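Local coordinates for uncharacterized protein (Bacteroides eggerthii, PDB 4FTD) that is of unknown function but, as a DUF4623-family six-bladed beta-propeller with an immunoglobulin-like part, may take part in carbohydrate metabolism, at residues I129-Y143 / C430-I442. Numbering follows the deposited sequence.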
ATOM      1  N   ILE A 129       9.308  19.621   0.055  1.00 42.21           N
ATOM      2  CA  ILE A 129      10.324  18.648   0.507  1.00 45.82           C
ATOM      3  C   ILE A 129      10.732  18.866   1.975  1.00 45.86           C
ATOM      4  O   ILE A 129      11.083  19.963   2.343  1.00 42.14           O
ATOM      5  CB  ILE A 129      11.591  18.672  -0.413  1.00 47.25           C
ATOM      6  CG1 ILE A 129      12.554  17.525  -0.044  1.00 44.58           C
ATOM      7  CG2 ILE A 129      12.258  20.060  -0.413  1.00 42.63           C
ATOM      8  CD1 ILE A 129      13.752  17.383  -0.959  1.00 46.62           C
ATOM      9  N   TYR A 130      10.624  17.837   2.826  1.00 45.94           N
ATOM     10  CA  TYR A 130      11.061  17.934   4.221  1.00 41.62           C
ATOM     11  C   TYR A 130      12.551  18.339   4.225  1.00 41.99           C
ATOM     12  O   TYR A 130      13.359  17.709   3.551  1.00 38.67           O
ATOM     13  CB  TYR A 130      10.824  16.614   4.973  1.00 47.19           C
ATOM     14  CG  TYR A 130      11.102  16.769   6.423  1.00 42.68           C
ATOM     15  CD1 TYR A 130      10.253  17.499   7.226  1.00 47.58           C
ATOM     16  CD2 TYR A 130      12.253  16.204   7.012  1.00 44.00           C
ATOM     17  CE1 TYR A 130      10.525  17.681   8.570  1.00 50.77           C
ATOM     18  CE2 TYR A 130      12.543  16.424   8.356  1.00 36.68           C
ATOM     19  CZ  TYR A 130      11.664  17.122   9.131  1.00 41.55           C
ATOM     20  OH  TYR A 130      11.945  17.317  10.440  1.00 44.75           O
ATOM     21  N   SER A 131      12.903  19.404   4.949  1.00 41.18           N
ATOM     22  CA  SER A 131      14.221  20.074   4.778  1.00 47.11           C
ATOM     23  C   SER A 131      15.407  19.128   4.986  1.00 46.02           C
ATOM     24  O   SER A 131      16.367  19.165   4.227  1.00 47.06           O
ATOM     25  CB  SER A 131      14.354  21.314   5.707  1.00 49.46           C
ATOM     26  OG  SER A 131      14.237  20.860   7.049  1.00 52.71           O
ATOM     27  N   ASP A 132      15.320  18.245   5.972  1.00 42.39           N
ATOM     28  CA  ASP A 132      16.415  17.232   6.187  1.00 45.16           C
ATOM     29  C   ASP A 132      16.614  16.258   5.053  1.00 40.47           C
ATOM     30  O   ASP A 132      17.724  15.803   4.801  1.00 44.14           O
ATOM     31  CB  ASP A 132      16.244  16.503   7.495  1.00 38.93           C
ATOM     32  CG  ASP A 132      16.341  17.440   8.674  1.00 45.26           C
ATOM     33  OD1 ASP A 132      17.139  18.399   8.660  1.00 47.78           O
ATOM     34  OD2 ASP A 132      15.599  17.219   9.636  1.00 46.25           O
ATOM     35  N   PHE A 133      15.541  16.015   4.317  1.00 41.09           N
ATOM     36  CA  PHE A 133      15.597  15.232   3.096  1.00 39.49           C
ATOM     37  C   PHE A 133      16.075  15.941   1.839  1.00 43.44           C
ATOM     38  O   PHE A 133      16.035  15.346   0.785  1.00 53.73           O
ATOM     39  CB  PHE A 133      14.234  14.547   2.811  1.00 47.08           C
ATOM     40  CG  PHE A 133      14.039  13.307   3.587  1.00 50.22           C
ATOM     41  CD1 PHE A 133      14.763  12.203   3.255  1.00 63.31           C
ATOM     42  CD2 PHE A 133      13.128  13.244   4.624  1.00 65.22           C
ATOM     43  CE1 PHE A 133      14.636  11.040   3.957  1.00122.08           C
ATOM     44  CE2 PHE A 133      12.981  12.088   5.345  1.00133.73           C
ATOM     45  CZ  PHE A 133      13.741  10.976   5.004  1.00177.00           C
ATOM     46  N   ALA A 134      16.512  17.178   1.940  1.00 42.85           N
ATOM     47  CA  ALA A 134      17.051  17.875   0.810  1.00 50.20           C
ATOM     48  C   ALA A 134      18.521  17.552   0.633  1.00 51.78           C
ATOM     49  O   ALA A 134      19.068  17.952  -0.347  1.00 52.63           O
ATOM     50  CB  ALA A 134      16.846  19.370   0.943  1.00 50.26           C
ATOM     51  N   THR A 135      19.169  16.831   1.545  1.00 45.93           N
ATOM     52  CA  THR A 135      20.608  16.465   1.382  1.00 43.22           C
ATOM     53  C   THR A 135      20.773  15.002   1.542  1.00 49.83           C
ATOM     54  O   THR A 135      19.883  14.337   2.013  1.00 45.21           O
ATOM     55  CB  THR A 135      21.552  17.183   2.373  1.00 54.87           C
ATOM     56  OG1 THR A 135      21.581  16.519   3.641  1.00 48.94           O
ATOM     57  CG2 THR A 135      21.143  18.652   2.560  1.00 53.87           C
ATOM     58  N   ASN A 136      21.937  14.485   1.188  1.00 42.83           N
ATOM     59  CA  ASN A 136      22.181  13.068   1.395  1.00 50.68           C
ATOM     60  C   ASN A 136      22.616  12.738   2.826  1.00 38.60           C
ATOM     61  O   ASN A 136      23.083  11.652   3.099  1.00 42.08           O
ATOM     62  CB  ASN A 136      23.112  12.525   0.337  1.00 54.32           C
ATOM     63  CG  ASN A 136      24.502  13.042   0.453  1.00 49.90           C
ATOM     64  OD1 ASN A 136      24.852  13.773   1.382  1.00 48.01           O
ATOM     65  ND2 ASN A 136      25.334  12.637  -0.490  1.00 49.74           N
ATOM     66  N   TYR A 137      22.502  13.695   3.741  1.00 38.79           N
ATOM     67  CA  TYR A 137      22.731  13.401   5.177  1.00 38.95           C
ATOM     68  C   TYR A 137      21.539  12.724   5.849  1.00 39.04           C
ATOM     69  O   TYR A 137      21.639  12.302   6.971  1.00 37.32           O
ATOM     70  CB  TYR A 137      23.200  14.661   5.937  1.00 38.80           C
ATOM     71  CG  TYR A 137      24.667  14.876   5.693  1.00 42.11           C
ATOM     72  CD1 TYR A 137      25.103  15.354   4.468  1.00 51.71           C
ATOM     73  CD2 TYR A 137      25.619  14.532   6.639  1.00 49.25           C
ATOM     74  CE1 TYR A 137      26.454  15.536   4.206  1.00 64.23           C
ATOM     75  CE2 TYR A 137      26.981  14.695   6.387  1.00 58.27           C
ATOM     76  CZ  TYR A 137      27.391  15.179   5.156  1.00 61.67           C
ATOM     77  OH  TYR A 137      28.730  15.394   4.871  1.00 75.69           O
ATOM     78  N   THR A 138      20.422  12.606   5.148  1.00 38.66           N
ATOM     79  CA  THR A 138      19.276  11.821   5.631  1.00 35.98           C
ATOM     80  C   THR A 138      18.911  10.871   4.508  1.00 37.88           C
ATOM     81  O   THR A 138      18.564  11.308   3.421  1.00 38.01           O
ATOM     82  CB  THR A 138      18.028  12.712   5.914  1.00 37.05           C
ATOM     83  OG1 THR A 138      18.315  13.664   6.926  1.00 40.62           O
ATOM     84  CG2 THR A 138      16.825  11.846   6.333  1.00 34.77           C
ATOM     85  N   ARG A 139      19.005   9.579   4.773  1.00 32.53           N
ATOM     86  CA  ARG A 139      18.775   8.521   3.754  1.00 35.13           C
ATOM     87  C   ARG A 139      17.663   7.566   4.112  1.00 35.82           C
ATOM     88  O   ARG A 139      17.376   6.604   3.395  1.00 37.24           O
ATOM     89  CB  ARG A 139      20.068   7.748   3.542  1.00 36.50           C
ATOM     90  CG  ARG A 139      21.169   8.644   3.053  1.00 38.36           C
ATOM     91  CD  ARG A 139      22.434   7.887   2.693  1.00 37.56           C
ATOM     92  NE  ARG A 139      23.458   8.888   2.335  1.00 37.45           N
ATOM     93  CZ  ARG A 139      24.649   8.588   1.822  1.00 43.50           C
ATOM     94  NH1 ARG A 139      24.971   7.347   1.573  1.00 41.79           N
ATOM     95  NH2 ARG A 139      25.528   9.533   1.567  1.00 43.22           N
ATOM     96  N   CYS A 140      16.966   7.854   5.202  1.00 35.33           N
ATOM     97  CA  CYS A 140      15.928   6.980   5.664  1.00 36.32           C
ATOM     98  C   CYS A 140      14.876   7.681   6.499  1.00 38.05           C
ATOM     99  O   CYS A 140      15.199   8.480   7.359  1.00 34.40           O
ATOM    100  CB  CYS A 140      16.538   5.912   6.536  1.00 41.92           C
ATOM    101  SG  CYS A 140      15.486   4.499   7.002  1.00 39.35           S
ATOM    102  N   ALA A 141      13.636   7.293   6.261  1.00 36.30           N
ATOM    103  CA  ALA A 141      12.477   7.675   7.041  1.00 37.58           C
ATOM    104  C   ALA A 141      11.549   6.466   7.123  1.00 37.83           C
ATOM    105  O   ALA A 141      11.567   5.594   6.259  1.00 40.14           O
ATOM    106  CB  ALA A 141      11.770   8.925   6.414  1.00 35.28           C
ATOM    107  N   SER A 142      10.772   6.379   8.197  1.00 37.15           N
ATOM    108  CA  SER A 142       9.853   5.297   8.425  1.00 38.85           C
ATOM    109  C   SER A 142       8.560   5.872   9.071  1.00 39.15           C
ATOM    110  O   SER A 142       8.560   6.986   9.552  1.00 39.93           O
ATOM    111  CB  SER A 142      10.515   4.235   9.315  1.00 37.02           C
ATOM    112  OG  SER A 142       9.658   3.122   9.580  1.00 40.47           O
ATOM    113  N   TYR A 143       7.472   5.128   8.989  1.00 35.59           N
ATOM    114  CA  TYR A 143       6.135   5.586   9.403  1.00 38.57           C
ATOM    115  C   TYR A 143       5.351   4.437   9.983  1.00 43.12           C
ATOM    116  O   TYR A 143       5.468   3.341   9.512  1.00 37.93           O
ATOM    117  CB  TYR A 143       5.428   6.155   8.196  1.00 41.34           C
ATOM    118  CG  TYR A 143       3.903   6.249   8.231  1.00 42.50           C
ATOM    119  CD1 TYR A 143       3.115   5.202   7.732  1.00 44.24           C
ATOM    120  CD2 TYR A 143       3.261   7.398   8.640  1.00 38.94           C
ATOM    121  CE1 TYR A 143       1.740   5.281   7.707  1.00 44.80           C
ATOM    122  CE2 TYR A 143       1.861   7.498   8.583  1.00 41.71           C
ATOM    123  CZ  TYR A 143       1.126   6.422   8.118  1.00 45.01           C
ATOM    124  OH  TYR A 143      -0.209   6.465   8.077  1.00 45.26           O
ATOM    125  N   CYS A 430      -3.461   3.599   4.721  1.00 44.67           N
ATOM    126  CA  CYS A 430      -2.515   4.719   4.754  1.00 44.64           C
ATOM    127  C   CYS A 430      -1.160   4.225   4.280  1.00 43.63           C
ATOM    128  O   CYS A 430      -0.635   3.280   4.841  1.00 46.38           O
ATOM    129  CB  CYS A 430      -2.440   5.283   6.153  1.00 45.68           C
ATOM    130  SG  CYS A 430      -4.037   5.601   6.926  1.00 55.14           S
ATOM    131  N   LEU A 431      -0.654   4.812   3.195  1.00 41.65           N
ATOM    132  CA  LEU A 431       0.582   4.403   2.545  1.00 41.26           C
ATOM    133  C   LEU A 431       1.602   5.528   2.680  1.00 42.32           C
ATOM    134  O   LEU A 431       1.255   6.701   2.621  1.00 47.44           O
ATOM    135  CB  LEU A 431       0.333   4.069   1.063  1.00 40.84           C
ATOM    136  CG  LEU A 431      -0.786   3.051   0.786  1.00 45.31           C
ATOM    137  CD1 LEU A 431      -0.875   2.854  -0.722  1.00 46.70           C
ATOM    138  CD2 LEU A 431      -0.566   1.697   1.484  1.00 39.85           C
ATOM    139  N   PHE A 432       2.851   5.138   2.870  1.00 41.73           N
ATOM    140  CA  PHE A 432       3.979   6.050   3.028  1.00 36.34           C
ATOM    141  C   PHE A 432       5.104   5.596   2.144  1.00 40.90           C
ATOM    142  O   PHE A 432       5.376   4.385   2.044  1.00 37.80           O
ATOM    143  CB  PHE A 432       4.427   6.010   4.466  1.00 40.82           C
ATOM    144  CG  PHE A 432       5.755   6.702   4.768  1.00 37.76           C
ATOM    145  CD1 PHE A 432       6.956   5.986   4.740  1.00 36.39           C
ATOM    146  CD2 PHE A 432       5.768   8.043   5.246  1.00 39.73           C
ATOM    147  CE1 PHE A 432       8.160   6.595   5.087  1.00 35.11           C
ATOM    148  CE2 PHE A 432       6.955   8.640   5.625  1.00 37.57           C
ATOM    149  CZ  PHE A 432       8.155   7.913   5.530  1.00 35.28           C
ATOM    150  N   ALA A 433       5.777   6.562   1.551  1.00 38.35           N
ATOM    151  CA  ALA A 433       7.052   6.379   0.846  1.00 36.77           C
ATOM    152  C   ALA A 433       7.952   7.584   1.161  1.00 40.26           C
ATOM    153  O   ALA A 433       7.474   8.722   1.365  1.00 37.75           O
ATOM    154  CB  ALA A 433       6.870   6.248  -0.665  1.00 39.02           C
ATOM    155  N   SER A 434       9.246   7.317   1.225  1.00 38.26           N
ATOM    156  CA  SER A 434      10.282   8.323   1.404  1.00 38.42           C
ATOM    157  C   SER A 434      11.426   7.990   0.475  1.00 40.97           C
ATOM    158  O   SER A 434      11.801   6.834   0.369  1.00 38.23           O
ATOM    159  CB  SER A 434      10.850   8.277   2.829  1.00 42.52           C
ATOM    160  OG  SER A 434      11.741   9.395   3.018  1.00 45.70           O
ATOM    161  N   ARG A 435      12.042   9.005  -0.099  1.00 39.28           N
ATOM    162  CA  ARG A 435      13.158   8.825  -0.985  1.00 37.90           C
ATOM    163  C   ARG A 435      14.184   9.925  -0.788  1.00 35.65           C
ATOM    164  O   ARG A 435      13.852  11.132  -0.731  1.00 37.91           O
ATOM    165  CB  ARG A 435      12.665   8.720  -2.402  1.00 39.82           C
ATOM    166  CG  ARG A 435      13.750   8.372  -3.404  1.00 40.09           C
ATOM    167  CD  ARG A 435      14.279   9.604  -4.104  1.00 43.43           C
ATOM    168  NE  ARG A 435      15.247   9.295  -5.132  1.00 42.97           N
ATOM    169  CZ  ARG A 435      15.887  10.201  -5.861  1.00 41.30           C
ATOM    170  NH1 ARG A 435      15.682  11.492  -5.653  1.00 43.45           N
ATOM    171  NH2 ARG A 435      16.736   9.812  -6.811  1.00 45.45           N
ATOM    172  N   THR A 436      15.444   9.512  -0.682  1.00 36.54           N
ATOM    173  CA  THR A 436      16.575  10.429  -0.429  1.00 36.82           C
ATOM    174  C   THR A 436      16.688  11.555  -1.453  1.00 34.45           C
ATOM    175  O   THR A 436      16.716  11.285  -2.651  1.00 38.49           O
ATOM    176  CB  THR A 436      17.899   9.670  -0.352  1.00 40.59           C
ATOM    177  OG1 THR A 436      17.767   8.655   0.648  1.00 39.07           O
ATOM    178  CG2 THR A 436      19.079  10.608  -0.039  1.00 36.39           C
ATOM    179  N   GLN A 437      16.709  12.782  -0.957  1.00 41.75           N
ATOM    180  CA  GLN A 437      16.775  14.020  -1.775  1.00 40.09           C
ATOM    181  C   GLN A 437      15.469  14.335  -2.546  1.00 41.53           C
ATOM    182  O   GLN A 437      15.463  15.204  -3.431  1.00 45.25           O
ATOM    183  CB  GLN A 437      18.035  14.082  -2.687  1.00 44.49           C
ATOM    184  CG  GLN A 437      19.328  14.135  -1.885  1.00 54.34           C
ATOM    185  CD  GLN A 437      20.598  14.069  -2.737  1.00 55.30           C
ATOM    186  OE1 GLN A 437      21.461  13.200  -2.553  1.00 62.55           O
ATOM    187  NE2 GLN A 437      20.692  14.950  -3.685  1.00 59.16           N
ATOM    188  N   SER A 438      14.369  13.683  -2.189  1.00 40.90           N
ATOM    189  CA  SER A 438      13.044  14.024  -2.731  1.00 39.90           C
ATOM    190  C   SER A 438      12.037  14.317  -1.634  1.00 41.00           C
ATOM    191  O   SER A 438      11.199  15.151  -1.804  1.00 39.86           O
ATOM    192  CB  SER A 438      12.491  12.929  -3.596  1.00 44.43           C
ATOM    193  OG  SER A 438      13.363  12.648  -4.654  1.00 42.01           O
ATOM    194  N   GLY A 439      12.092  13.601  -0.514  1.00 36.88           N
ATOM    195  CA  GLY A 439      11.174  13.829   0.591  1.00 41.64           C
ATOM    196  C   GLY A 439      10.255  12.623   0.825  1.00 41.74           C
ATOM    197  O   GLY A 439      10.567  11.527   0.422  1.00 41.39           O
ATOM    198  N   PHE A 440       9.114  12.853   1.468  1.00 43.63           N
ATOM    199  CA  PHE A 440       8.189  11.780   1.814  1.00 43.91           C
ATOM    200  C   PHE A 440       6.740  12.183   1.641  1.00 42.64           C
ATOM    201  O   PHE A 440       6.447  13.363   1.582  1.00 39.19           O
ATOM    202  CB  PHE A 440       8.471  11.248   3.214  1.00 37.68           C
ATOM    203  CG  PHE A 440       8.106  12.170   4.374  1.00 36.83           C
ATOM    204  CD1 PHE A 440       6.815  12.205   4.873  1.00 39.44           C
ATOM    205  CD2 PHE A 440       9.095  12.937   5.019  1.00 44.57           C
ATOM    206  CE1 PHE A 440       6.481  13.041   5.949  1.00 41.01           C
ATOM    207  CE2 PHE A 440       8.782  13.745   6.093  1.00 43.16           C
ATOM    208  CZ  PHE A 440       7.479  13.781   6.571  1.00 41.69           C
ATOM    209  N   VAL A 441       5.855  11.195   1.578  1.00 41.53           N
ATOM    210  CA  VAL A 441       4.405  11.414   1.401  1.00 43.00           C
ATOM    211  C   VAL A 441       3.638  10.372   2.228  1.00 38.77           C
ATOM    212  O   VAL A 441       4.120   9.229   2.458  1.00 40.97           O
ATOM    213  CB  VAL A 441       4.016  11.360  -0.103  1.00 39.48           C
ATOM    214  CG1 VAL A 441       4.170   9.964  -0.684  1.00 38.89           C
ATOM    215  CG2 VAL A 441       2.597  11.843  -0.369  1.00 38.92           C
ATOM    216  N   ILE A 442       2.477  10.789   2.755  1.00 40.29           N
ATOM    217  CA  ILE A 442       1.501   9.893   3.316  1.00 45.86           C
ATOM    218  C   ILE A 442       0.233  10.022   2.449  1.00 46.88           C
ATOM    219  O   ILE A 442      -0.276  11.126   2.281  1.00 45.40           O
ATOM    220  CB  ILE A 442       1.156  10.260   4.750  1.00 47.09           C
ATOM    221  CG1 ILE A 442       2.412  10.181   5.642  1.00 44.17           C
ATOM    222  CG2 ILE A 442       0.016   9.341   5.251  1.00 45.79           C
ATOM    223  CD1 ILE A 442       2.263  10.918   6.966  1.00 42.54           C
TER
HETATM  224  O   HOH W   1      17.026  17.798  -2.777  1.00 63.76           O
HETATM  225  O   HOH W   2      17.484  13.087   1.795  1.00 47.97           O
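Tyr143 and Phe432 meet as two nearly parallel rings, planes 5° apart, offset with little of one ring above the other. What lies over the Phe432 face is instead Tyr143 CB, 3.6 Å from the ring centroid, a CH-pi contact. Both residues place CG anti to the backbone N (chi1 159° in Tyr143, 169° in Phe432), and because strands 138-143 and 430-435 run antiparallel, the side chains pass in opposite directions. Tyr143 therefore reaches Cys430, its OH 3.2 Å from Cys430 CB, and lies across Ile442. The far end of Phe432 turns back to Ala141, whose CB lies 3.9 Å from Phe432 CZ; the buried Ala141 O, which has no polar partner, sits at the ring edge. An alanine in place of Phe432 would probably open a gap beside Ala141 and deprive Tyr143 CB of its aromatic floor, allowing the tyrosine ring to tilt.

Farther along, Phe133 is sandwiched, Thr138 CG2 over one face and Ser434 OG over the other, although this ring is poorly ordered. Phe440 crosses Phe133 and supports Tyr130 CB, 3.7 Å from Phe440 CE2. Polar links gather at the turn: one water donates to both Ala134 O and Gln437 O, while another accepts from Gln437 N and lies within bonding distance of Thr135 O and Thr138 O, with more acceptors around it than protons. Here a classic beta bulge sets Ser438 and Gly439 opposite Arg435.

Strand 120-125 completes the sheet of 426-435 and 439-446, so this largely apolar interface, water-bridged at its turn end, joins the first blade to the ring-closing blade of a beta-propeller with a "velcro" closure.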